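Local coordinates for microcin B17-processing protein McbD (Escherichia coli str. K-12 substr. MG1655, PDB 6GRH) that is a YcaO-family protein needed to process the inactive microcin B17 precursor McbA into the active peptide antibiotic, at residues 23-27 with 196-201; 166-170 with 244-248; 171-175 with 362-368; 225-229 with 254-259. The protein carries 1 engineered substitution. All blocks are in the same frame, centred on the assembly; numbering follows the deposited sequence. Where two conformers were deposited one is given.

How the contacts relate
All four contacts are largely buried, but they differ in setting. Contacts 2 and 3 lie near the centre of the chain. They use consecutive turns of helix 157-180, one against strand 241-248 and one against the loop 362-368. Contact 4 packs helix 251-275 on strand 224-231, the sheet neighbour of the strand in contact 2. Contact 1 is peripheral, its centre about 24 Å from the centre of the chain, and touches other subunits. It meets contact 4 through Ile198 and Ile201. Its chemistry is an amide, a carboxylate and a water. Contact 2 packs Met169 and Cys166 on the Tyr247 ring and pairs a carboxylate with a backbone N-H, contact 3 an amide with backbone groups, and contact 4 hydroxyls among apolar side chains.

Contact 1 of 4, residues 23-27 with 196-201; sequences NRNMP and NHIDEI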
loop_
_atom_site.group_PDB
_atom_site.type_symbol
_atom_site.label_atom_id
_atom_site.label_comp_id
_atom_site.label_asym_id
_atom_site.label_seq_id
_atom_site.Cartn_x
_atom_site.Cartn_y
_atom_site.Cartn_z
ATOM N N ASN E 23 -2.779 -26.237 -8.193
ATOM C CA ASN E 23 -2.255 -26.718 -9.480
ATOM C C ASN E 23 -2.644 -25.771 -10.632
ATOM O O ASN E 23 -3.836 -25.631 -10.975
ATOM C CB ASN E 23 -2.842 -28.115 -9.733
ATOM C CG ASN E 23 -2.277 -28.784 -10.956
ATOM O OD1 ASN E 23 -1.599 -28.162 -11.774
ATOM N ND2 ASN E 23 -2.550 -30.076 -11.086
ATOM N N ARG E 24 -1.650 -25.134 -11.241
ATOM C CA ARG E 24 -1.904 -24.185 -12.316
ATOM C C ARG E 24 -2.514 -24.854 -13.552
ATOM O O ARG E 24 -3.202 -24.194 -14.331
ATOM C CB ARG E 24 -0.636 -23.406 -12.705
ATOM C CG ARG E 24 0.379 -24.186 -13.503
ATOM C CD ARG E 24 1.626 -23.376 -13.788
ATOM N NE ARG E 24 2.419 -24.042 -14.806
ATOM C CZ ARG E 24 2.234 -23.913 -16.121
ATOM N NH1 ARG E 24 1.310 -23.092 -16.618
ATOM N NH2 ARG E 24 3.012 -24.585 -16.955
ATOM N N ASN E 25 -2.269 -26.151 -13.688
ATOM C CA ASN E 25 -2.851 -26.949 -14.750
ATOM C C ASN E 25 -4.225 -27.549 -14.517
ATOM O O ASN E 25 -4.721 -28.235 -15.387
ATOM C CB ASN E 25 -1.844 -28.029 -15.178
ATOM C CG ASN E 25 -0.628 -27.427 -15.826
ATOM O OD1 ASN E 25 -0.773 -26.557 -16.681
ATOM N ND2 ASN E 25 0.565 -27.831 -15.397
ATOM N N MET E 26 -4.862 -27.317 -13.372
ATOM C CA MET E 26 -6.244 -27.745 -13.226
ATOM C C MET E 26 -7.140 -26.606 -13.696
ATOM O O MET E 26 -6.719 -25.444 -13.687
ATOM C CB MET E 26 -6.566 -28.189 -11.806
ATOM C CG MET E 26 -6.068 -29.615 -11.482
ATOM S SD MET E 26 -6.951 -30.927 -12.370
ATOM C CE MET E 26 -6.345 -32.450 -11.618
ATOM N N PRO E 27 -8.367 -26.929 -14.139
ATOM C CA PRO E 27 -9.303 -25.870 -14.535
ATOM C C PRO E 27 -9.693 -25.010 -13.338
ATOM O O PRO E 27 -9.615 -25.450 -12.215
ATOM C CB PRO E 27 -10.515 -26.616 -15.095
ATOM C CG PRO E 27 -10.310 -28.053 -14.831
ATOM C CD PRO E 27 -8.904 -28.282 -14.362
ATOM N N ASN E 196 -3.203 -28.706 -21.879
ATOM C CA ASN E 196 -2.661 -29.104 -20.578
ATOM C C ASN E 196 -3.741 -29.455 -19.535
ATOM O O ASN E 196 -3.631 -30.490 -18.886
ATOM C CB ASN E 196 -1.695 -28.038 -20.003
ATOM C CG ASN E 196 -0.278 -28.178 -20.547
ATOM O OD1 ASN E 196 -0.031 -28.898 -21.513
ATOM N ND2 ASN E 196 0.665 -27.512 -19.907
ATOM N N HIS E 197 -4.780 -28.646 -19.415
ATOM C CA HIS E 197 -5.784 -28.909 -18.374
ATOM C C HIS E 197 -6.672 -30.116 -18.681
ATOM O O HIS E 197 -7.139 -30.774 -17.756
ATOM C CB HIS E 197 -6.577 -27.666 -17.952
ATOM C CG HIS E 197 -7.553 -27.151 -18.968
ATOM N ND1 HIS E 197 -7.180 -26.336 -20.020
ATOM C CD2 HIS E 197 -8.897 -27.289 -19.059
ATOM C CE1 HIS E 197 -8.255 -26.008 -20.720
ATOM N NE2 HIS E 197 -9.309 -26.578 -20.162
ATOM N N ILE E 198 -6.813 -30.456 -19.965
ATOM C CA ILE E 198 -7.627 -31.600 -20.371
ATOM C C ILE E 198 -6.848 -32.878 -20.092
ATOM O O ILE E 198 -7.373 -33.826 -19.506
ATOM C CB ILE E 198 -8.025 -31.499 -21.864
ATOM C CG1 ILE E 198 -8.774 -30.187 -22.126
ATOM C CG2 ILE E 198 -8.846 -32.707 -22.308
ATOM C CD1 ILE E 198 -10.005 -29.960 -21.271
ATOM N N ASP E 199 -5.586 -32.886 -20.488
ATOM C CA ASP E 199 -4.708 -34.030 -20.255
ATOM C C ASP E 199 -4.455 -34.298 -18.776
ATOM O O ASP E 199 -4.357 -35.437 -18.370
ATOM C CB ASP E 199 -3.394 -33.839 -21.018
ATOM C CG ASP E 199 -3.606 -33.830 -22.540
ATOM O OD1 ASP E 199 -4.616 -34.401 -23.015
ATOM O OD2 ASP E 199 -2.790 -33.235 -23.266
ATOM N N GLU E 200 -4.372 -33.240 -17.982
ATOM C CA GLU E 200 -4.262 -33.354 -16.524
ATOM C C GLU E 200 -5.480 -34.103 -15.926
ATOM O O GLU E 200 -5.313 -35.027 -15.127
ATOM C CB GLU E 200 -4.146 -31.958 -15.916
ATOM C CG GLU E 200 -3.704 -31.919 -14.466
ATOM C CD GLU E 200 -2.202 -31.795 -14.280
ATOM O OE1 GLU E 200 -1.407 -31.952 -15.246
ATOM O OE2 GLU E 200 -1.818 -31.557 -13.119
ATOM N N ILE E 201 -6.690 -33.704 -16.328
ATOM C CA ILE E 201 -7.913 -34.399 -15.904
ATOM C C ILE E 201 -7.910 -35.845 -16.405
ATOM O O ILE E 201 -8.121 -36.764 -15.624
ATOM C CB ILE E 201 -9.210 -33.686 -16.375
ATOM C CG1 ILE E 201 -9.343 -32.313 -15.729
ATOM C CG2 ILE E 201 -10.453 -34.532 -16.068
ATOM C CD1 ILE E 201 -10.260 -31.389 -16.502
HETATM O O HOH W 1 0.260 -29.664 -13.193
#
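Asn25 and His197 bring the backbones closest, 5.1 Å from CA to CA, where a type I turn from Asn23 to Met26 faces the first turn of helix 196-208. The backbone O of Asn25 points at this helix. It lies 3.2 Å from His197 CA, a CA-H...O contact, and finds no conventional hydrogen-bond partner. Asn23 and Glu200 reach for each other from opposite directions. Asn23 ND2 donates to Glu200 OE2 over 2.6 Å, and the bond is nearly straight at 172°. The acceptor lies in the amide plane, but the carboxylate is turned 69° from that plane and is met on its anti side. With chi1 at -174°, Asn23 holds its amide out to the helix. Its OD1 also closes an Asx turn, Asn23 OD1 accepting from Asn25 N at 2.9 Å. One water joins three groups. It donates to Asn23 OD1 and Glu200 OE2 and accepts from Asn25 ND2. Beside this polar patch the contact is apolar. Met26 CE lies 3.9 Å from Glu200 CG, the two chains crossing at about a right angle. Pro27 CG meets Ile201 CD1 at 3.7 Å. Other subunits close the site: Glu200 OE2 forms a salt bridge with Arg63 of a McbC chain, and Arg24 hydrogen-bonds to a second McbC chain and to a McbB chain. Glu200 OE2 is thus gripped by an amide, a water and an arginine. Such a set would probably favour the charged carboxylate, and it ties the turn, the helix and a McbC partner at one oxygen.

Contact 2 of 4, residues 166-170 with 244-248; sequences CEFME and GLSYA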
loop_
_atom_site.group_PDB
_atom_site.type_symbol
_atom_site.label_atom_id
_atom_site.label_comp_id
_atom_site.label_asym_id
_atom_site.label_seq_id
_atom_site.Cartn_x
_atom_site.Cartn_y
_atom_site.Cartn_z
ATOM N N CYS E 166 -26.783 -26.170 -29.082
ATOM C CA CYS E 166 -25.782 -27.114 -28.602
ATOM C C CYS E 166 -26.345 -27.979 -27.488
ATOM O O CYS E 166 -26.252 -29.202 -27.530
ATOM C CB CYS E 166 -24.489 -26.400 -28.176
ATOM S SG CYS E 166 -23.534 -25.791 -29.597
ATOM N N GLU E 167 -26.997 -27.352 -26.520
ATOM C CA GLU E 167 -27.608 -28.110 -25.450
ATOM C C GLU E 167 -28.723 -29.031 -25.945
ATOM O O GLU E 167 -28.812 -30.159 -25.493
ATOM C CB GLU E 167 -28.160 -27.200 -24.356
ATOM C CG GLU E 167 -28.468 -27.985 -23.102
ATOM C CD GLU E 167 -28.525 -27.089 -21.896
ATOM O OE1 GLU E 167 -27.434 -26.624 -21.472
ATOM O OE2 GLU E 167 -29.657 -26.847 -21.408
ATOM N N PHE E 168 -29.551 -28.540 -26.865
ATOM C CA PHE E 168 -30.620 -29.348 -27.499
ATOM C C PHE E 168 -30.027 -30.582 -28.162
ATOM O O PHE E 168 -30.500 -31.693 -27.942
ATOM C CB PHE E 168 -31.366 -28.496 -28.533
ATOM C CG PHE E 168 -32.490 -29.207 -29.253
ATOM C CD1 PHE E 168 -33.747 -29.320 -28.670
ATOM C CD2 PHE E 168 -32.297 -29.719 -30.531
ATOM C CE1 PHE E 168 -34.789 -29.939 -29.340
ATOM C CE2 PHE E 168 -33.340 -30.351 -31.209
ATOM C CZ PHE E 168 -34.594 -30.447 -30.604
ATOM N N MET E 169 -28.987 -30.378 -28.970
ATOM C CA MET E 169 -28.276 -31.488 -29.592
ATOM C C MET E 169 -27.742 -32.452 -28.541
ATOM O O MET E 169 -27.892 -33.660 -28.683
ATOM C CB MET E 169 -27.127 -30.987 -30.471
ATOM C CG MET E 169 -27.550 -30.732 -31.896
ATOM S SD MET E 169 -28.230 -32.258 -32.564
ATOM C CE MET E 169 -29.704 -31.599 -33.312
ATOM N N GLU E 170 -27.142 -31.912 -27.485
ATOM C CA GLU E 170 -26.575 -32.739 -26.398
ATOM C C GLU E 170 -27.615 -33.680 -25.785
ATOM O O GLU E 170 -27.409 -34.885 -25.690
ATOM C CB GLU E 170 -26.006 -31.856 -25.264
ATOM C CG GLU E 170 -24.635 -31.299 -25.577
ATOM C CD GLU E 170 -24.238 -30.097 -24.741
ATOM O OE1 GLU E 170 -24.832 -29.849 -23.678
ATOM O OE2 GLU E 170 -23.312 -29.384 -25.168
ATOM N N GLY E 244 -19.664 -36.633 -18.447
ATOM C CA GLY E 244 -19.657 -35.320 -19.056
ATOM C C GLY E 244 -20.140 -35.429 -20.483
ATOM O O GLY E 244 -19.981 -36.469 -21.132
ATOM N N LEU E 245 -20.734 -34.354 -20.966
ATOM C CA LEU E 245 -21.301 -34.323 -22.292
ATOM C C LEU E 245 -21.159 -32.929 -22.875
ATOM O O LEU E 245 -21.421 -31.932 -22.194
ATOM C CB LEU E 245 -22.775 -34.689 -22.225
ATOM C CG LEU E 245 -23.586 -34.639 -23.526
ATOM C CD1 LEU E 245 -23.077 -35.654 -24.543
ATOM C CD2 LEU E 245 -25.034 -34.916 -23.188
ATOM N N SER E 246 -20.797 -32.862 -24.149
ATOM C CA SER E 246 -20.783 -31.604 -24.842
ATOM C C SER E 246 -20.905 -31.793 -26.332
ATOM O O SER E 246 -20.426 -32.786 -26.868
ATOM C CB SER E 246 -19.503 -30.854 -24.490
ATOM O OG SER E 246 -19.507 -29.583 -25.092
ATOM N N TYR E 247 -21.550 -30.832 -26.985
ATOM C CA TYR E 247 -21.698 -30.819 -28.425
ATOM C C TYR E 247 -21.001 -29.588 -28.974
ATOM O O TYR E 247 -21.207 -28.483 -28.477
ATOM C CB TYR E 247 -23.175 -30.788 -28.808
ATOM C CG TYR E 247 -23.432 -30.662 -30.288
ATOM C CD1 TYR E 247 -23.611 -29.409 -30.884
ATOM C CD2 TYR E 247 -23.491 -31.788 -31.099
ATOM C CE1 TYR E 247 -23.867 -29.283 -32.236
ATOM C CE2 TYR E 247 -23.742 -31.675 -32.466
ATOM C CZ TYR E 247 -23.928 -30.423 -33.030
ATOM O OH TYR E 247 -24.197 -30.308 -34.374
ATOM N N ALA E 248 -20.208 -29.789 -30.013
ATOM C CA ALA E 248 -19.586 -28.691 -30.748
ATOM C C ALA E 248 -19.384 -29.122 -32.206
ATOM O O ALA E 248 -19.562 -30.303 -32.541
ATOM C CB ALA E 248 -18.270 -28.305 -30.089
#
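The ring of Tyr247 has Met169 over one face and Cys166 at its edge. Met169 CB sits above the ring centre, 3.7 Å from the centroid, in a CH-pi contact. The methionine then runs alongside the tyrosine in the same direction, and Met169 CG passes Tyr247 CZ at 3.8 Å. Met169 has two conformers, so the place of its sulfur is less certain. Cys166 SG lies in the ring plane, 3.8 Å from Tyr247 CD1, a sulfur-aromatic contact at the edge. The trans chi1 of Tyr247 (175°) carries the ring out over the helix. The second flat group is the carboxylate of Glu170, turned 58° from the ring. The glutamate chain runs extended beyond CG and brings Glu170 OE2 to the strand backbone, where it accepts from Tyr247 N at 2.9 Å. The N-H meets it on the anti side, somewhat out of plane. On the way Glu170 CG presses on Tyr247 CB at 3.6 Å. Leu245 CD2 packs on the glutamate too, 3.4 Å from Glu170 O. Strand 241-248 is outermost in its sheet within this chain. Ser246 pairs with Val226 of the next strand, so Tyr247 N faces outward, and helix 157-180 supplies its acceptor. The tyrosine hydroxyl bonds to Pro222 O, and Leu327 and Leu331 of helix 327-334 pack around Met169.

Contact 3 of 4, residues 171-175 with 362-368; sequences RQSLL and FFLHMNN. Engineered in segment 171-175: Arg171 (natural residue Thr).
Gln172 and Leu175 carry the tight part of this contact against Phe363, while the looser side is the partly exposed, engineered Arg171 against buried Met366. The amide of Gln172 hydrogen-bonds to both the N-H and the C=O of Phe363. Gln172 NE2 donates to Phe363 O over 2.9 Å, in the carbonyl plane and on a lone pair. Gln172 OE1 accepts from Phe363 N at 3.0 Å, with the donor tilted from the carbonyl plane. The two bonds fix the rotation of the amide. OE1 also lies at the edge of the Phe362 ring, whose plane is 81° from the amide. Next to it, Leu175 CD1 presses on Phe363 CB at 3.5 Å. The other branch, Leu175 CD2, comes within 3.4 Å of Asn368 OD1. At the looser end, Arg171 NH1 lies 3.7 Å from Met366 SD. The methionine bends at chi3 (-74°), which turns its CE to Leu174 CD2. The loop after strand 350-358 lies along this part of helix 157-180. Phe362 continues the packing, edge-to-face with Phe168 one turn back on the helix and against Leu331 and Ile334 of helix 327-334.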
loop_
_atom_site.group_PDB
_atom_site.type_symbol
_atom_site.label_atom_id
_atom_site.label_comp_id
_atom_site.label_asym_id
_atom_site.label_seq_id
_atom_site.Cartn_x
_atom_site.Cartn_y
_atom_site.Cartn_z
ATOM N N ARG E 171 -28.736 -33.100 -25.369
ATOM C CA ARG E 171 -29.749 -33.817 -24.622
ATOM C C ARG E 171 -30.532 -34.784 -25.508
ATOM O O ARG E 171 -30.774 -35.925 -25.105
ATOM C CB ARG E 171 -30.689 -32.836 -23.887
ATOM C CG ARG E 171 -29.977 -31.831 -22.970
ATOM C CD ARG E 171 -29.234 -32.515 -21.833
ATOM N NE ARG E 171 -28.431 -31.566 -21.059
ATOM C CZ ARG E 171 -28.868 -30.797 -20.062
ATOM N NH1 ARG E 171 -30.147 -30.801 -19.660
ATOM N NH2 ARG E 171 -27.999 -29.987 -19.447
ATOM N N GLN E 172 -30.874 -34.363 -26.725
ATOM C CA GLN E 172 -31.565 -35.264 -27.656
ATOM C C GLN E 172 -30.657 -36.434 -28.006
ATOM O O GLN E 172 -31.115 -37.593 -28.000
ATOM C CB GLN E 172 -32.058 -34.554 -28.917
ATOM C CG GLN E 172 -33.038 -33.410 -28.669
ATOM C CD GLN E 172 -34.311 -33.831 -27.983
ATOM O OE1 GLN E 172 -34.865 -34.919 -28.261
ATOM N NE2 GLN E 172 -34.813 -32.964 -27.106
ATOM N N SER E 173 -29.375 -36.149 -28.253
ATOM C CA SER E 173 -28.374 -37.207 -28.488
ATOM C C SER E 173 -28.245 -38.159 -27.308
ATOM O O SER E 173 -28.156 -39.362 -27.487
ATOM C CB SER E 173 -26.990 -36.636 -28.828
ATOM O OG SER E 173 -27.032 -35.912 -30.057
ATOM N N LEU E 174 -28.255 -37.620 -26.107
ATOM C CA LEU E 174 -28.093 -38.425 -24.903
ATOM C C LEU E 174 -29.287 -39.351 -24.662
ATOM O O LEU E 174 -29.096 -40.500 -24.263
ATOM C CB LEU E 174 -27.912 -37.513 -23.694
ATOM C CG LEU E 174 -27.851 -38.180 -22.314
ATOM C CD1 LEU E 174 -26.628 -39.081 -22.157
ATOM C CD2 LEU E 174 -27.897 -37.129 -21.225
ATOM N N LEU E 175 -30.500 -38.829 -24.851
ATOM C CA LEU E 175 -31.716 -39.632 -24.699
ATOM C C LEU E 175 -31.807 -40.769 -25.704
ATOM O O LEU E 175 -32.177 -41.877 -25.334
ATOM C CB LEU E 175 -32.973 -38.772 -24.789
ATOM C CG LEU E 175 -33.194 -37.869 -23.581
ATOM C CD1 LEU E 175 -34.105 -36.696 -23.931
ATOM C CD2 LEU E 175 -33.747 -38.652 -22.404
ATOM N N PHE E 362 -39.460 -33.677 -30.804
ATOM C CA PHE E 362 -38.323 -34.287 -30.149
ATOM C C PHE E 362 -38.735 -34.472 -28.684
ATOM O O PHE E 362 -39.866 -34.107 -28.295
ATOM C CB PHE E 362 -37.109 -33.349 -30.240
ATOM C CG PHE E 362 -36.503 -33.224 -31.626
ATOM C CD1 PHE E 362 -37.096 -32.428 -32.596
ATOM C CD2 PHE E 362 -35.312 -33.857 -31.935
ATOM C CE1 PHE E 362 -36.537 -32.294 -33.855
ATOM C CE2 PHE E 362 -34.746 -33.732 -33.206
ATOM C CZ PHE E 362 -35.354 -32.939 -34.160
ATOM N N PHE E 363 -37.845 -35.019 -27.864
ATOM C CA PHE E 363 -38.123 -35.080 -26.419
ATOM C C PHE E 363 -38.279 -33.681 -25.808
ATOM O O PHE E 363 -37.443 -32.814 -26.012
ATOM C CB PHE E 363 -37.060 -35.884 -25.693
ATOM C CG PHE E 363 -37.060 -37.326 -26.079
ATOM C CD1 PHE E 363 -38.005 -38.194 -25.536
ATOM C CD2 PHE E 363 -36.152 -37.811 -27.001
ATOM C CE1 PHE E 363 -38.023 -39.519 -25.889
ATOM C CE2 PHE E 363 -36.153 -39.137 -27.353
ATOM C CZ PHE E 363 -37.095 -40.001 -26.815
ATOM N N LEU E 364 -39.384 -33.457 -25.097
ATOM C CA LEU E 364 -39.629 -32.147 -24.459
ATOM C C LEU E 364 -38.787 -31.937 -23.203
ATOM O O LEU E 364 -38.541 -30.803 -22.808
ATOM C CB LEU E 364 -41.128 -31.947 -24.155
ATOM C CG LEU E 364 -41.956 -31.508 -25.367
ATOM C CD1 LEU E 364 -43.440 -31.557 -25.064
ATOM C CD2 LEU E 364 -41.589 -30.118 -25.853
ATOM N N HIS E 365 -38.366 -33.015 -22.569
ATOM C CA HIS E 365 -37.471 -32.934 -21.430
ATOM C C HIS E 365 -36.725 -34.263 -21.309
ATOM O O HIS E 365 -36.975 -35.162 -22.098
ATOM C CB HIS E 365 -38.276 -32.600 -20.166
ATOM C CG HIS E 365 -39.311 -33.618 -19.821
ATOM N ND1 HIS E 365 -38.998 -34.833 -19.257
ATOM C CD2 HIS E 365 -40.661 -33.578 -19.909
ATOM C CE1 HIS E 365 -40.108 -35.513 -19.040
ATOM N NE2 HIS E 365 -41.134 -34.767 -19.414
ATOM N N MET E 366 -35.841 -34.406 -20.330
ATOM C CA MET E 366 -34.935 -35.562 -20.296
ATOM C C MET E 366 -35.226 -36.628 -19.242
ATOM O O MET E 366 -34.415 -37.547 -19.054
ATOM C CB MET E 366 -33.476 -35.085 -20.190
ATOM C CG MET E 366 -33.006 -34.636 -18.823
ATOM S SD MET E 366 -31.238 -34.264 -18.850
ATOM C CE MET E 366 -30.500 -35.888 -18.920
ATOM N N ASN E 367 -36.361 -36.521 -18.562
ATOM C CA ASN E 367 -36.753 -37.502 -17.553
ATOM C C ASN E 367 -37.748 -38.534 -18.112
ATOM O O ASN E 367 -38.954 -38.336 -18.040
ATOM C CB ASN E 367 -37.360 -36.774 -16.351
ATOM C CG ASN E 367 -37.747 -37.714 -15.230
ATOM O OD1 ASN E 367 -37.403 -38.898 -15.244
ATOM N ND2 ASN E 367 -38.464 -37.183 -14.241
ATOM N N ASN E 368 -37.263 -39.649 -18.646
ATOM C CA ASN E 368 -38.217 -40.642 -19.162
ATOM C C ASN E 368 -38.806 -41.566 -18.053
ATOM O O ASN E 368 -39.579 -42.446 -18.365
ATOM C CB ASN E 368 -37.717 -41.383 -20.429
ATOM C CG ASN E 368 -36.285 -41.784 -20.341
ATOM O OD1 ASN E 368 -35.439 -41.367 -21.152
ATOM N ND2 ASN E 368 -35.977 -42.550 -19.306
#

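Contact 4 of 4, residues 225-229 with 254-259; sequences AVLTL and ALCKSV
Thr228 and Ser258 point their hydroxyls at each other, and Val226 turns its two methyl branches onto the helix beside them. Thr228 OG1 and Ser258 OG lie 2.6 Å apart and share a hydrogen bond in which either may donate. Thr228 was modelled in two conformers, so its contacts are described for one and are less certain. A chi1 of -177° aims Ser258 OG at the strand. Ser258 OG also comes within 3.0 Å of Val226 O, a possible second acceptor for its single proton. Thr228 OG1 also hydrogen-bonds with Gly244 O of the adjoining strand, a weak partner of Ser258 OG, so the hydroxyls sit among backbone carbonyls in a buried place. Strands 224-231 and 241-248 are antiparallel neighbours in the sheet, and the chain then enters helix 251-275, which packs back across that pair. Helix segment 254-259 runs 37° from strand segment 225-229, with the axes 7.6 Å apart. Val226 CG2 meets Ala254 CB at 3.8 Å, and Val226 CG1 rests 4.0 Å from Leu255 CA. The side chains of Val226 and Leu255 are set at a slant to each other. Thr228 and Val259 cross at about a right angle, with Thr228 CG2 against Val259 CG2 at 3.9 Å. Beyond them, Ile213 of strand 210-215 packs on Val226, Thr228 and Leu255, and Val259 leans on Ile198, Ile201 and Leu202 of helix 196-208.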
loop_
_atom_site.group_PDB
_atom_site.type_symbol
_atom_site.label_atom_id
_atom_site.label_comp_id
_atom_site.label_asym_id
_atom_site.label_seq_id
_atom_site.Cartn_x
_atom_site.Cartn_y
_atom_site.Cartn_z
ATOM N N ALA E 225 -21.424 -34.756 -30.554
ATOM C CA ALA E 225 -21.810 -34.830 -29.141
ATOM C C ALA E 225 -20.932 -35.885 -28.520
ATOM O O ALA E 225 -21.012 -37.049 -28.886
ATOM C CB ALA E 225 -23.263 -35.212 -28.997
ATOM N N VAL E 226 -20.063 -35.485 -27.613
ATOM C CA VAL E 226 -19.117 -36.419 -27.028
ATOM C C VAL E 226 -19.482 -36.691 -25.581
ATOM O O VAL E 226 -19.597 -35.755 -24.803
ATOM C CB VAL E 226 -17.676 -35.897 -27.158
ATOM C CG1 VAL E 226 -16.703 -36.814 -26.434
ATOM C CG2 VAL E 226 -17.299 -35.815 -28.640
ATOM N N LEU E 227 -19.655 -37.972 -25.246
ATOM C CA LEU E 227 -20.020 -38.406 -23.908
ATOM C C LEU E 227 -18.784 -39.022 -23.303
ATOM O O LEU E 227 -18.218 -39.946 -23.879
ATOM C CB LEU E 227 -21.125 -39.472 -23.968
ATOM C CG LEU E 227 -21.654 -40.006 -22.631
ATOM C CD1 LEU E 227 -22.355 -38.940 -21.833
ATOM C CD2 LEU E 227 -22.573 -41.196 -22.885
ATOM N N THR E 228 -18.354 -38.490 -22.163
ATOM C CA THR E 228 -17.241 -39.051 -21.406
ATOM C C THR E 228 -17.849 -39.760 -20.199
ATOM O O THR E 228 -18.774 -39.234 -19.563
ATOM C CB THR E 228 -16.243 -37.968 -20.939
ATOM O OG1 THR E 228 -16.954 -36.769 -20.605
ATOM C CG2 THR E 228 -15.211 -37.653 -22.018
ATOM N N LEU E 229 -17.329 -40.945 -19.897
ATOM C CA LEU E 229 -17.826 -41.783 -18.812
ATOM C C LEU E 229 -16.658 -42.200 -17.954
ATOM O O LEU E 229 -15.585 -42.511 -18.471
ATOM C CB LEU E 229 -18.508 -43.023 -19.387
ATOM C CG LEU E 229 -19.808 -42.794 -20.146
ATOM C CD1 LEU E 229 -20.305 -44.119 -20.708
ATOM C CD2 LEU E 229 -20.871 -42.152 -19.264
ATOM N N ALA E 254 -15.484 -30.517 -28.678
ATOM C CA ALA E 254 -16.531 -31.249 -27.952
ATOM C C ALA E 254 -15.907 -32.152 -26.889
ATOM O O ALA E 254 -16.376 -32.188 -25.749
ATOM C CB ALA E 254 -17.402 -32.053 -28.910
ATOM N N LEU E 255 -14.828 -32.843 -27.242
ATOM C CA LEU E 255 -14.157 -33.736 -26.291
ATOM C C LEU E 255 -13.599 -32.945 -25.113
ATOM O O LEU E 255 -13.773 -33.348 -23.964
ATOM C CB LEU E 255 -13.043 -34.558 -26.950
ATOM C CG LEU E 255 -12.135 -35.407 -26.041
ATOM C CD1 LEU E 255 -12.946 -36.199 -25.026
ATOM C CD2 LEU E 255 -11.291 -36.367 -26.868
ATOM N N CYS E 256 -12.937 -31.820 -25.398
ATOM C CA CYS E 256 -12.364 -30.999 -24.331
ATOM C C CYS E 256 -13.428 -30.471 -23.385
ATOM O O CYS E 256 -13.301 -30.661 -22.179
ATOM C CB CYS E 256 -11.459 -29.882 -24.889
ATOM S SG CYS E 256 -10.010 -30.572 -25.739
ATOM N N LYS E 257 -14.499 -29.881 -23.922
ATOM C CA LYS E 257 -15.605 -29.434 -23.083
ATOM C C LYS E 257 -16.214 -30.602 -22.275
ATOM O O LYS E 257 -16.473 -30.471 -21.092
ATOM C CB LYS E 257 -16.692 -28.712 -23.904
ATOM C CG LYS E 257 -16.232 -27.400 -24.567
ATOM C CD LYS E 257 -17.338 -26.320 -24.563
ATOM N N SER E 258 -16.404 -31.749 -22.913
ATOM C CA SER E 258 -16.969 -32.928 -22.228
ATOM C C SER E 258 -16.145 -33.373 -21.001
ATOM O O SER E 258 -16.695 -33.664 -19.934
ATOM C CB SER E 258 -17.111 -34.088 -23.203
ATOM O OG SER E 258 -17.704 -35.188 -22.567
ATOM N N VAL E 259 -14.830 -33.401 -21.171
ATOM C CA VAL E 259 -13.920 -33.759 -20.087
ATOM C C VAL E 259 -14.061 -32.779 -18.900
ATOM O O VAL E 259 -14.112 -33.205 -17.740
ATOM C CB VAL E 259 -12.472 -33.848 -20.601
ATOM C CG1 VAL E 259 -11.441 -33.939 -19.479
ATOM C CG2 VAL E 259 -12.350 -35.045 -21.510
#